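Local coordinates for uncharacterized protein MJ0690 (Methanocaldococcus jannaschii, PDB 3K32) that is of unknown function but is predicted to be a subunit of a tRNA methyltransferase and probably belongs with the HUP-type, PP-loop nucleotide-binding proteins, at residues Val9-Ser14 with Val24-Leu29; Lys61-Asp66 with Glu96-Glu101; Met76-Lys81 with His175-Arg180; Ser19-Val24 with Lys144-Leu149. All coordinates share one frame; numbering follows the deposited sequence.

Interaction 1 (Val9-Ser14 with Val24-Leu29); sequences VHVLFS and VILKKL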
loop_
_atom_site.group_PDB
_atom_site.type_symbol
_atom_site.label_atom_id
_atom_site.label_comp_id
_atom_site.label_asym_id
_atom_site.label_seq_id
_atom_site.Cartn_x
_atom_site.Cartn_y
_atom_site.Cartn_z
ATOM N N VAL B 9 2.599 0.766 16.891
ATOM C CA VAL B 9 1.737 1.450 15.949
ATOM C C VAL B 9 0.282 1.186 16.296
ATOM O O VAL B 9 -0.091 0.090 16.689
ATOM C CB VAL B 9 1.998 1.000 14.520
ATOM C CG1 VAL B 9 1.966 -0.507 14.423
ATOM C CG2 VAL B 9 0.965 1.616 13.609
ATOM N N HIS B 10 -0.545 2.205 16.166
ATOM C CA HIS B 10 -1.927 2.085 16.583
ATOM C C HIS B 10 -2.827 1.971 15.362
ATOM O O HIS B 10 -2.877 2.867 14.523
ATOM C CB HIS B 10 -2.302 3.245 17.511
ATOM C CG HIS B 10 -1.561 3.211 18.820
ATOM N ND1 HIS B 10 -0.301 3.754 18.972
ATOM C CD2 HIS B 10 -1.883 2.660 20.009
ATOM C CE1 HIS B 10 0.111 3.550 20.209
ATOM N NE2 HIS B 10 -0.821 2.884 20.862
ATOM N N VAL B 11 -3.519 0.842 15.270
ATOM C CA VAL B 11 -4.226 0.456 14.063
ATOM C C VAL B 11 -5.737 0.508 14.247
ATOM O O VAL B 11 -6.312 -0.313 14.954
ATOM C CB VAL B 11 -3.878 -0.988 13.683
ATOM C CG1 VAL B 11 -4.429 -1.327 12.298
ATOM C CG2 VAL B 11 -2.387 -1.227 13.752
ATOM N N LEU B 12 -6.383 1.465 13.600
ATOM C CA LEU B 12 -7.834 1.440 13.524
ATOM C C LEU B 12 -8.225 0.081 12.990
ATOM O O LEU B 12 -7.672 -0.395 12.006
ATOM C CB LEU B 12 -8.344 2.549 12.615
ATOM C CG LEU B 12 -8.292 3.907 13.308
ATOM C CD1 LEU B 12 -8.193 5.039 12.303
ATOM C CD2 LEU B 12 -9.528 4.056 14.201
ATOM N N PHE B 13 -9.170 -0.558 13.655
ATOM C CA PHE B 13 -9.410 -1.965 13.405
ATOM C C PHE B 13 -10.902 -2.272 13.527
ATOM O O PHE B 13 -11.541 -1.917 14.524
ATOM C CB PHE B 13 -8.573 -2.775 14.393
ATOM C CG PHE B 13 -8.669 -4.263 14.221
ATOM C CD1 PHE B 13 -7.980 -4.905 13.202
ATOM C CD2 PHE B 13 -9.408 -5.030 15.117
ATOM C CE1 PHE B 13 -8.057 -6.279 13.058
ATOM C CE2 PHE B 13 -9.471 -6.407 14.984
ATOM C CZ PHE B 13 -8.802 -7.032 13.948
ATOM N N SER B 14 -11.450 -2.916 12.496
ATOM C CA SER B 14 -12.887 -3.199 12.433
ATOM C C SER B 14 -13.167 -4.676 12.638
ATOM O O SER B 14 -14.295 -5.061 12.935
ATOM C CB SER B 14 -13.446 -2.810 11.071
ATOM O OG SER B 14 -13.076 -3.794 10.109
ATOM N N VAL B 24 -1.695 -7.863 10.518
ATOM C CA VAL B 24 -0.741 -8.907 10.200
ATOM C C VAL B 24 0.470 -8.388 9.443
ATOM O O VAL B 24 1.593 -8.750 9.714
ATOM C CB VAL B 24 -1.421 -10.003 9.356
ATOM C CG1 VAL B 24 -0.388 -11.013 8.869
ATOM C CG2 VAL B 24 -2.508 -10.680 10.167
ATOM N N ILE B 25 0.241 -7.524 8.481
ATOM C CA ILE B 25 1.360 -6.976 7.755
ATOM C C ILE B 25 2.242 -6.130 8.665
ATOM O O ILE B 25 3.461 -6.308 8.686
ATOM C CB ILE B 25 0.885 -6.198 6.538
ATOM C CG1 ILE B 25 0.241 -7.183 5.561
ATOM C CG2 ILE B 25 2.045 -5.435 5.897
ATOM C CD1 ILE B 25 -0.460 -6.513 4.397
ATOM N N LEU B 26 1.631 -5.223 9.428
ATOM C CA LEU B 26 2.404 -4.386 10.340
ATOM C C LEU B 26 3.281 -5.284 11.216
ATOM O O LEU B 26 4.484 -5.021 11.396
ATOM C CB LEU B 26 1.477 -3.526 11.198
ATOM C CG LEU B 26 1.162 -2.071 10.767
ATOM C CD1 LEU B 26 1.792 -1.639 9.426
ATOM C CD2 LEU B 26 -0.339 -1.788 10.783
ATOM N N LYS B 27 2.680 -6.364 11.734
ATOM C CA LYS B 27 3.407 -7.288 12.585
ATOM C C LYS B 27 4.555 -7.976 11.840
ATOM O O LYS B 27 5.623 -8.178 12.403
ATOM C CB LYS B 27 2.487 -8.322 13.223
ATOM C CG LYS B 27 3.251 -9.337 14.036
ATOM C CD LYS B 27 2.358 -10.107 14.997
ATOM C CE LYS B 27 3.158 -11.133 15.807
ATOM N NZ LYS B 27 4.404 -10.543 16.402
ATOM N N LYS B 28 4.329 -8.314 10.571
ATOM C CA LYS B 28 5.371 -8.881 9.726
ATOM C C LYS B 28 6.557 -7.937 9.633
ATOM O O LYS B 28 7.699 -8.374 9.611
ATOM C CB LYS B 28 4.841 -9.154 8.316
ATOM C CG LYS B 28 3.704 -10.171 8.241
ATOM C CD LYS B 28 4.125 -11.487 8.808
ATOM C CE LYS B 28 3.239 -12.619 8.301
ATOM N NZ LYS B 28 3.768 -13.963 8.730
ATOM N N LEU B 29 6.282 -6.638 9.576
ATOM C CA LEU B 29 7.346 -5.649 9.410
ATOM C C LEU B 29 8.086 -5.292 10.702
ATOM O O LEU B 29 8.981 -4.442 10.703
ATOM C CB LEU B 29 6.799 -4.387 8.745
ATOM C CG LEU B 29 6.152 -4.652 7.384
ATOM C CD1 LEU B 29 5.459 -3.406 6.860
ATOM C CD2 LEU B 29 7.165 -5.174 6.368
#
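V9 and L26 are the nearest backbone positions here, their CA atoms 8.1 Å apart, with V9 on strand 8-12 and L26 in the last turns of helix 17-28. Within the helix, K28 N donates to V24 O over 2.9 Å, so the backbone around L26 runs in regular turns. The strand presents alternate residues: V9 and V11 direct their CB atoms at the helix, while H10 between them faces the other way. All three residues that meet are buried, and the contact is wholly apolar.

L26 divides its side chain between the two valines. Its CD2 methyl meets CG2 of V11 tip to tip at 3.7 Å, the tighter of the two touches. V9 arrives from another direction, crossing L26 at about a right angle, and its CG1 stands 4.1 Å from the branching atom CG of L26. A chi1 of 51° places that methyl between the backbone N and the carbonyl carbon of V9, on the side from which L26 approaches.

The pair belongs to the beta-alpha-beta unit of strand 8-12, helix 17-28 and strand 32-39. The sequence SGGKDS, beginning at S14, leads from the strand into the first turn of helix 17-28 and resembles the PP-loop of ATP pyrophosphatases; a glycerol molecule is hydrogen-bonded to S14 OG. L26 also rests on A106 of strand 104-106, and V9 and V11 are backbone-bonded to H34 of strand 32-39, whereas I25 and L29 of the helix pack against the second subunit.

Interaction 2 (Lys61-Asp66 with Glu96-Glu101); sequences KVITLD and EILADE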
loop_
_atom_site.group_PDB
_atom_site.type_symbol
_atom_site.label_atom_id
_atom_site.label_comp_id
_atom_site.label_asym_id
_atom_site.label_seq_id
_atom_site.Cartn_x
_atom_site.Cartn_y
_atom_site.Cartn_z
ATOM N N LYS B 61 -8.053 -2.332 22.183
ATOM C CA LYS B 61 -8.582 -1.266 23.011
ATOM C C LYS B 61 -9.744 -0.613 22.276
ATOM O O LYS B 61 -9.709 -0.471 21.054
ATOM C CB LYS B 61 -7.474 -0.241 23.268
ATOM C CG LYS B 61 -7.852 0.917 24.172
ATOM C CD LYS B 61 -6.674 1.282 25.068
ATOM C CE LYS B 61 -6.262 2.732 24.927
ATOM N NZ LYS B 61 -5.676 3.001 23.588
ATOM N N VAL B 62 -10.788 -0.231 23.000
ATOM C CA VAL B 62 -11.805 0.606 22.381
ATOM C C VAL B 62 -11.720 2.035 22.885
ATOM O O VAL B 62 -11.612 2.286 24.068
ATOM C CB VAL B 62 -13.259 0.051 22.480
ATOM C CG1 VAL B 62 -13.284 -1.433 22.870
ATOM C CG2 VAL B 62 -14.113 0.908 23.385
ATOM N N ILE B 63 -11.749 2.965 21.944
ATOM C CA ILE B 63 -11.673 4.376 22.222
ATOM C C ILE B 63 -13.041 5.023 22.008
ATOM O O ILE B 63 -13.631 4.939 20.919
ATOM C CB ILE B 63 -10.674 5.000 21.270
ATOM C CG1 ILE B 63 -9.300 4.398 21.537
ATOM C CG2 ILE B 63 -10.671 6.524 21.402
ATOM C CD1 ILE B 63 -8.191 5.104 20.861
ATOM N N THR B 64 -13.551 5.665 23.046
ATOM C CA THR B 64 -14.868 6.272 22.974
ATOM C C THR B 64 -14.776 7.740 22.548
ATOM O O THR B 64 -14.061 8.532 23.164
ATOM C CB THR B 64 -15.597 6.134 24.318
ATOM O OG1 THR B 64 -15.565 4.758 24.719
ATOM C CG2 THR B 64 -17.041 6.597 24.204
ATOM N N LEU B 65 -15.492 8.090 21.480
ATOM C CA LEU B 65 -15.489 9.459 20.958
ATOM C C LEU B 65 -16.867 10.092 21.106
ATOM O O LEU B 65 -17.848 9.396 21.362
ATOM C CB LEU B 65 -15.035 9.471 19.495
ATOM C CG LEU B 65 -13.525 9.719 19.303
ATOM C CD1 LEU B 65 -12.687 9.202 20.457
ATOM C CD2 LEU B 65 -13.029 9.168 17.987
ATOM N N ASP B 66 -16.935 11.409 20.954
ATOM C CA ASP B 66 -18.195 12.138 21.092
ATOM C C ASP B 66 -19.237 11.672 20.058
ATOM O O ASP B 66 -18.952 11.574 18.857
ATOM C CB ASP B 66 -17.953 13.649 20.988
ATOM C CG ASP B 66 -19.169 14.477 21.404
ATOM O OD1 ASP B 66 -20.297 14.246 20.890
ATOM O OD2 ASP B 66 -18.989 15.385 22.247
ATOM N N GLU B 96 -7.807 12.951 12.938
ATOM C CA GLU B 96 -7.357 14.199 13.584
ATOM C C GLU B 96 -7.268 14.051 15.091
ATOM O O GLU B 96 -6.295 14.486 15.710
ATOM C CB GLU B 96 -8.300 15.373 13.306
ATOM C CG GLU B 96 -8.359 15.827 11.884
ATOM C CD GLU B 96 -7.087 16.495 11.421
ATOM O OE1 GLU B 96 -6.538 17.333 12.164
ATOM O OE2 GLU B 96 -6.643 16.185 10.299
ATOM N N ILE B 97 -8.308 13.465 15.676
ATOM C CA ILE B 97 -8.363 13.253 17.116
ATOM C C ILE B 97 -7.282 12.281 17.572
ATOM O O ILE B 97 -6.549 12.555 18.512
ATOM C CB ILE B 97 -9.745 12.722 17.556
ATOM C CG1 ILE B 97 -10.845 13.751 17.248
ATOM C CG2 ILE B 97 -9.734 12.375 19.036
ATOM C CD1 ILE B 97 -12.250 13.273 17.594
ATOM N N LEU B 98 -7.190 11.143 16.902
ATOM C CA LEU B 98 -6.233 10.119 17.291
ATOM C C LEU B 98 -4.799 10.575 17.070
ATOM O O LEU B 98 -3.894 10.167 17.788
ATOM C CB LEU B 98 -6.518 8.811 16.549
ATOM C CG LEU B 98 -7.643 7.956 17.150
ATOM C CD1 LEU B 98 -7.320 7.620 18.570
ATOM C CD2 LEU B 98 -8.964 8.694 17.127
ATOM N N ALA B 99 -4.599 11.449 16.093
ATOM C CA ALA B 99 -3.261 11.972 15.802
ATOM C C ALA B 99 -2.671 12.864 16.900
ATOM O O ALA B 99 -1.506 13.219 16.845
ATOM C CB ALA B 99 -3.249 12.695 14.461
ATOM N N ASP B 100 -3.482 13.257 17.876
ATOM C CA ASP B 100 -2.981 14.040 19.008
ATOM C C ASP B 100 -2.404 13.114 20.061
ATOM O O ASP B 100 -1.614 13.548 20.901
ATOM C CB ASP B 100 -4.084 14.924 19.633
ATOM C CG ASP B 100 -4.493 16.101 18.732
ATOM O OD1 ASP B 100 -3.618 16.696 18.074
ATOM O OD2 ASP B 100 -5.696 16.440 18.684
ATOM N N GLU B 101 -2.786 11.837 20.008
ATOM C CA GLU B 101 -2.397 10.873 21.038
ATOM C C GLU B 101 -1.360 9.836 20.600
ATOM O O GLU B 101 -0.588 9.365 21.424
ATOM C CB GLU B 101 -3.627 10.156 21.605
ATOM C CG GLU B 101 -4.493 11.021 22.505
ATOM C CD GLU B 101 -5.967 10.983 22.114
ATOM O OE1 GLU B 101 -6.624 12.045 22.169
ATOM O OE2 GLU B 101 -6.465 9.895 21.744
#
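I97 and L98 of helix 84-98 pack on I63 and L65, which lie on and just beyond strand 59-64, the outermost strand on one side of the parallel sheet in this Rossmann-like alpha/beta fold. The backbones stay well apart: the CA atoms of I97 and L65 are separated by 8.9 Å, and side chains fill the interval.

Along the helix, E96 turns from the sheet and makes a salt bridge with R129 of helix 120-130. I97 follows with an extended side chain, chi2 177°, that carries CD1 to its far end; there it meets L65 tip to tip, 4.1 Å from CG of L65. L98 is the buried member and serves both strand-side residues with separate methyls. Its CD1 comes within 3.5 Å of CD1 of I63, a close methyl contact in which the two side chains run past each other in opposite directions. Its CD2 lies 4.2 Å from CD2 of L65, so L65 touches both I97 and L98. I38 of the neighbouring strand 32-39 touches both I63 and L65, joining this patch to the sheet core.

Past A99, D100 forms a salt bridge with K130, tying this end of the segment to helix 120-130 as E96 does. At the last residue, E101 N donates to L98 O over 3.0 Å.

Interaction 3 (Met76-Lys81 with His175-Arg180); sequences MIIEHK and HILKER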
loop_
_atom_site.group_PDB
_atom_site.type_symbol
_atom_site.label_atom_id
_atom_site.label_comp_id
_atom_site.label_asym_id
_atom_site.label_seq_id
_atom_site.Cartn_x
_atom_site.Cartn_y
_atom_site.Cartn_z
HETATM N N MSE B 76 -25.621 13.750 7.310
HETATM C CA MSE B 76 -25.047 13.673 5.968
HETATM C C MSE B 76 -25.583 12.514 5.119
HETATM O O MSE B 76 -25.822 12.668 3.918
HETATM C CB MSE B 76 -23.535 13.600 6.067
HETATM C CG MSE B 76 -22.938 14.792 6.769
HETATM SE SE MSE B 76 -21.003 14.599 6.988
HETATM C CE MSE B 76 -20.567 14.478 5.115
ATOM N N ILE B 77 -25.754 11.350 5.737
ATOM C CA ILE B 77 -26.401 10.233 5.062
ATOM C C ILE B 77 -27.794 10.652 4.601
ATOM O O ILE B 77 -28.157 10.450 3.452
ATOM C CB ILE B 77 -26.537 9.017 5.991
ATOM C CG1 ILE B 77 -25.167 8.427 6.295
ATOM C CG2 ILE B 77 -27.384 7.956 5.346
ATOM C CD1 ILE B 77 -24.465 7.925 5.078
ATOM N N ILE B 78 -28.567 11.256 5.497
ATOM C CA ILE B 78 -29.933 11.644 5.159
ATOM C C ILE B 78 -30.031 12.489 3.888
ATOM O O ILE B 78 -31.087 12.548 3.266
ATOM C CB ILE B 78 -30.636 12.432 6.289
ATOM C CG1 ILE B 78 -30.573 11.690 7.624
ATOM C CG2 ILE B 78 -32.087 12.688 5.907
ATOM C CD1 ILE B 78 -31.301 10.374 7.619
ATOM N N GLU B 79 -28.949 13.151 3.497
ATOM C CA GLU B 79 -29.044 14.066 2.366
ATOM C C GLU B 79 -28.209 13.636 1.176
ATOM O O GLU B 79 -28.522 13.986 0.035
ATOM C CB GLU B 79 -28.689 15.491 2.784
ATOM C CG GLU B 79 -27.218 15.726 2.990
ATOM C CD GLU B 79 -26.959 16.953 3.831
ATOM O OE1 GLU B 79 -25.921 17.615 3.620
ATOM O OE2 GLU B 79 -27.802 17.258 4.702
ATOM N N HIS B 80 -27.146 12.883 1.428
ATOM C CA HIS B 80 -26.393 12.317 0.326
ATOM C C HIS B 80 -27.005 10.989 -0.093
ATOM O O HIS B 80 -26.891 10.573 -1.246
ATOM C CB HIS B 80 -24.916 12.178 0.677
ATOM C CG HIS B 80 -24.139 13.446 0.503
ATOM N ND1 HIS B 80 -23.775 14.252 1.566
ATOM C CD2 HIS B 80 -23.670 14.057 -0.612
ATOM C CE1 HIS B 80 -23.111 15.298 1.112
ATOM N NE2 HIS B 80 -23.034 15.206 -0.209
ATOM N N LYS B 81 -27.674 10.345 0.858
ATOM C CA LYS B 81 -28.312 9.046 0.655
ATOM C C LYS B 81 -27.329 7.898 0.425
ATOM O O LYS B 81 -27.590 6.777 0.843
ATOM C CB LYS B 81 -29.366 9.111 -0.444
ATOM C CG LYS B 81 -30.529 10.014 -0.093
ATOM C CD LYS B 81 -31.338 9.494 1.081
ATOM C CE LYS B 81 -32.155 10.629 1.675
ATOM N NZ LYS B 81 -33.336 10.187 2.461
ATOM N N HIS B 175 -27.663 2.779 13.510
ATOM C CA HIS B 175 -28.523 2.815 14.677
ATOM C C HIS B 175 -29.201 4.165 14.866
ATOM O O HIS B 175 -30.405 4.239 15.123
ATOM C CB HIS B 175 -27.739 2.459 15.925
ATOM C CG HIS B 175 -28.603 2.003 17.056
ATOM N ND1 HIS B 175 -29.009 2.848 18.068
ATOM C CD2 HIS B 175 -29.153 0.800 17.323
ATOM C CE1 HIS B 175 -29.766 2.178 18.918
ATOM N NE2 HIS B 175 -29.869 0.932 18.490
ATOM N N ILE B 176 -28.423 5.235 14.757
ATOM C CA ILE B 176 -28.978 6.573 14.900
ATOM C C ILE B 176 -30.086 6.758 13.871
ATOM O O ILE B 176 -31.133 7.323 14.173
ATOM C CB ILE B 176 -27.898 7.675 14.752
ATOM C CG1 ILE B 176 -26.842 7.531 15.850
ATOM C CG2 ILE B 176 -28.525 9.062 14.825
ATOM C CD1 ILE B 176 -25.747 8.562 15.787
ATOM N N LEU B 177 -29.863 6.247 12.665
ATOM C CA LEU B 177 -30.836 6.408 11.584
ATOM C C LEU B 177 -32.158 5.744 11.938
ATOM O O LEU B 177 -33.228 6.312 11.721
ATOM C CB LEU B 177 -30.286 5.859 10.271
ATOM C CG LEU B 177 -29.090 6.642 9.733
ATOM C CD1 LEU B 177 -28.429 5.931 8.552
ATOM C CD2 LEU B 177 -29.517 8.042 9.351
ATOM N N LYS B 178 -32.077 4.546 12.502
ATOM C CA LYS B 178 -33.265 3.880 13.000
ATOM C C LYS B 178 -33.986 4.763 14.020
ATOM O O LYS B 178 -35.118 5.178 13.782
ATOM C CB LYS B 178 -32.922 2.511 13.591
ATOM C CG LYS B 178 -32.744 1.427 12.534
ATOM C CD LYS B 178 -32.715 0.026 13.146
ATOM C CE LYS B 178 -31.293 -0.516 13.271
ATOM N NZ LYS B 178 -30.758 -1.009 11.969
ATOM N N GLU B 179 -33.325 5.067 15.136
ATOM C CA GLU B 179 -33.928 5.904 16.162
ATOM C C GLU B 179 -34.655 7.060 15.513
ATOM O O GLU B 179 -35.707 7.498 15.985
ATOM C CB GLU B 179 -32.868 6.483 17.098
ATOM C CG GLU B 179 -32.308 5.523 18.115
ATOM C CD GLU B 179 -31.169 6.135 18.909
ATOM O OE1 GLU B 179 -30.931 7.354 18.765
ATOM O OE2 GLU B 179 -30.512 5.401 19.677
ATOM N N ARG B 180 -34.078 7.551 14.423
ATOM C CA ARG B 180 -34.513 8.809 13.843
ATOM C C ARG B 180 -35.823 8.675 13.095
ATOM O O ARG B 180 -36.484 9.672 12.796
ATOM C CB ARG B 180 -33.423 9.389 12.943
ATOM C CG ARG B 180 -32.404 10.234 13.703
ATOM C CD ARG B 180 -31.348 10.772 12.771
ATOM N NE ARG B 180 -30.411 11.664 13.439
ATOM C CZ ARG B 180 -29.635 12.529 12.796
ATOM N NH1 ARG B 180 -29.709 12.610 11.472
ATOM N NH2 ARG B 180 -28.795 13.316 13.465
#
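I78 bends its side chain toward L177 by two torsions: chi1 of -53° sets CG1 beside the backbone N, and chi2 of -64° folds CD1 round rather than extending it. L177 has its CG beside its own backbone N, and both of its methyls reach the partner helix. The framework is a steep helix-helix crossing, at -77° with the segment axes 11.6 Å apart, between helix 68-80, which follows strand 59-64 of the sheet, and helix 169-180 from the later part of the chain.

L177 fits against two consecutive isoleucines. Its CD2 lies 3.4 Å from CD1 of I78, a tight touch between side chains that slide past one another in opposite directions. Its CD1 turns to I77, which it meets crosswise, 3.9 Å from CG2. Y187 of helix 184-187 packs against both I77 and L177.

At the margin, the extended chain of R180 reaches across to helix 68-80, where NH2 forms salt bridges with D75 and E71. Those carboxylates probably fix the guanidinium's position. I78 adds an apolar neighbour at the edge of that group, near its plane, with CG1 4.0 Å from R180 NH1.

Interaction 4 (Ser19-Val24 with Lys144-Leu149); sequences SSLSAV and KTLRHL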
loop_
_atom_site.group_PDB
_atom_site.type_symbol
_atom_site.label_atom_id
_atom_site.label_comp_id
_atom_site.label_asym_id
_atom_site.label_seq_id
_atom_site.Cartn_x
_atom_site.Cartn_y
_atom_site.Cartn_z
ATOM N N SER B 19 -8.866 -5.397 7.297
ATOM C CA SER B 19 -8.348 -4.783 8.505
ATOM C C SER B 19 -7.368 -5.722 9.211
ATOM O O SER B 19 -6.334 -5.300 9.704
ATOM C CB SER B 19 -9.512 -4.428 9.438
ATOM O OG SER B 19 -9.077 -3.638 10.531
ATOM N N SER B 20 -7.712 -6.999 9.260
ATOM C CA SER B 20 -6.870 -8.002 9.890
ATOM C C SER B 20 -5.560 -8.176 9.121
ATOM O O SER B 20 -4.511 -8.297 9.715
ATOM C CB SER B 20 -7.614 -9.333 9.972
ATOM O OG SER B 20 -8.800 -9.197 10.724
ATOM N N LEU B 21 -5.635 -8.176 7.794
ATOM C CA LEU B 21 -4.443 -8.198 6.963
ATOM C C LEU B 21 -3.539 -7.012 7.273
ATOM O O LEU B 21 -2.307 -7.159 7.290
ATOM C CB LEU B 21 -4.791 -8.209 5.469
ATOM C CG LEU B 21 -5.315 -9.521 4.886
ATOM C CD1 LEU B 21 -5.511 -9.394 3.379
ATOM C CD2 LEU B 21 -4.382 -10.677 5.225
ATOM N N SER B 22 -4.125 -5.837 7.522
ATOM C CA SER B 22 -3.268 -4.694 7.831
ATOM C C SER B 22 -2.488 -4.959 9.120
ATOM O O SER B 22 -1.280 -4.746 9.171
ATOM C CB SER B 22 -4.026 -3.354 7.875
ATOM O OG SER B 22 -4.882 -3.258 8.995
ATOM N N ALA B 23 -3.189 -5.434 10.147
ATOM C CA ALA B 23 -2.558 -5.806 11.414
ATOM C C ALA B 23 -1.379 -6.726 11.135
ATOM O O ALA B 23 -0.237 -6.407 11.455
ATOM C CB ALA B 23 -3.559 -6.513 12.324
ATOM N N VAL B 24 -1.695 -7.863 10.518
ATOM C CA VAL B 24 -0.741 -8.907 10.200
ATOM C C VAL B 24 0.470 -8.388 9.443
ATOM O O VAL B 24 1.593 -8.750 9.714
ATOM C CB VAL B 24 -1.421 -10.003 9.356
ATOM C CG1 VAL B 24 -0.388 -11.013 8.869
ATOM C CG2 VAL B 24 -2.508 -10.680 10.167
ATOM N N LYS B 144 -8.512 -8.174 -5.905
ATOM C CA LYS B 144 -8.165 -9.572 -6.135
ATOM C C LYS B 144 -6.970 -10.019 -5.292
ATOM O O LYS B 144 -6.990 -11.089 -4.712
ATOM C CB LYS B 144 -7.935 -9.860 -7.622
ATOM C CG LYS B 144 -9.209 -9.872 -8.446
ATOM C CD LYS B 144 -9.330 -8.610 -9.287
ATOM C CE LYS B 144 -8.471 -8.688 -10.545
ATOM N NZ LYS B 144 -9.035 -9.653 -11.529
ATOM N N THR B 145 -5.940 -9.192 -5.202
ATOM C CA THR B 145 -4.781 -9.550 -4.394
ATOM C C THR B 145 -5.133 -9.772 -2.910
ATOM O O THR B 145 -4.653 -10.721 -2.277
ATOM C CB THR B 145 -3.662 -8.504 -4.529
ATOM O OG1 THR B 145 -3.394 -8.287 -5.918
ATOM C CG2 THR B 145 -2.409 -8.996 -3.848
ATOM N N LEU B 146 -5.968 -8.886 -2.370
ATOM C CA LEU B 146 -6.460 -8.989 -1.000
ATOM C C LEU B 146 -7.322 -10.222 -0.800
ATOM O O LEU B 146 -7.257 -10.871 0.253
ATOM C CB LEU B 146 -7.277 -7.749 -0.622
ATOM C CG LEU B 146 -6.655 -6.547 0.106
ATOM C CD1 LEU B 146 -5.148 -6.454 -0.047
ATOM C CD2 LEU B 146 -7.326 -5.241 -0.331
ATOM N N ARG B 147 -8.151 -10.539 -1.792
ATOM C CA ARG B 147 -9.004 -11.713 -1.669
ATOM C C ARG B 147 -8.095 -12.931 -1.514
ATOM O O ARG B 147 -8.318 -13.780 -0.654
ATOM C CB ARG B 147 -9.918 -11.868 -2.879
ATOM C CG ARG B 147 -11.098 -12.777 -2.632
ATOM C CD ARG B 147 -11.457 -13.623 -3.847
ATOM N NE ARG B 147 -11.969 -12.846 -4.972
ATOM C CZ ARG B 147 -11.364 -12.746 -6.153
ATOM N NH1 ARG B 147 -10.209 -13.367 -6.372
ATOM N NH2 ARG B 147 -11.914 -12.023 -7.120
ATOM N N HIS B 148 -7.039 -12.987 -2.321
ATOM C CA HIS B 148 -6.106 -14.107 -2.266
ATOM C C HIS B 148 -5.342 -14.190 -0.957
ATOM O O HIS B 148 -5.148 -15.278 -0.421
ATOM C CB HIS B 148 -5.113 -14.065 -3.430
ATOM C CG HIS B 148 -3.883 -14.891 -3.200
ATOM N ND1 HIS B 148 -2.715 -14.354 -2.702
ATOM C CD2 HIS B 148 -3.644 -16.209 -3.390
ATOM C CE1 HIS B 148 -1.801 -15.307 -2.608
ATOM N NE2 HIS B 148 -2.337 -16.442 -3.019
ATOM N N LEU B 149 -4.889 -13.041 -0.461
ATOM C CA LEU B 149 -4.122 -12.994 0.779
ATOM C C LEU B 149 -4.957 -13.408 1.991
ATOM O O LEU B 149 -4.489 -14.152 2.857
ATOM C CB LEU B 149 -3.519 -11.601 0.988
ATOM C CG LEU B 149 -2.296 -11.222 0.136
ATOM C CD1 LEU B 149 -2.058 -9.725 0.160
ATOM C CD2 LEU B 149 -1.042 -11.960 0.575
#
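The flat group that L21 meets is the peptide carbonyl of L146, whose O lies 3.9 Å from CD1 of L21; no aromatic ring enters the contact between the two segments. The other flat group nearby, the guanidinium of R147, belongs to a different side of helix 143-153: one of its faces lies over CA of K144, displaced toward the rim, and the CB of R147 points away from residues 19-24.

L21 alone carries the first segment's share. With chi2 at -176° its side chain is extended, and CD1 is delivered to the partner helix between L146 and L149. That single methyl lies 3.8 Å from CB of L149, whose side chain it meets at a slant, and a looser 4.5 Å from CG of L146. CA of L21 is also nearest to CA of L149, at 7.8 Å.

On helix 17-28 itself, S22 returns its hydroxyl to the backbone, OG donating to S19 O over 2.6 Å. The donor is tilted 22° from the carbonyl plane, and the same oxygen also accepts from A23 N. F154 of strand 154-159 packs on L21, while Y31 of the second subunit packs on L149 and Q133 of that subunit bonds T145. The helix pair is therefore held across this contact by the fit of buried aliphatic groups, with no directional bond between its segments, while the polar bonds lie within helix 17-28 and at the subunit interface.

In the fold
All four contacts are carried mainly by aliphatic side chains, without hydrogen bonds between their segments, yet their settings differ. Interactions 1 and 4 are fully buried and use different faces of helix 17-28: the first sets it on the central sheet, the second against helix 143-153. They share V24, touch through S14 N and S19 OG near the PP-loop-like turn, and both reach the second subunit. Interaction 2 applies a helix to the outer strand 59-64 of the same sheet, its centre about 17 Å from that of interaction 1, and is only partly buried. Interaction 3 is the most peripheral, joining two helices away from the dimer contact, with an arginine at its margin.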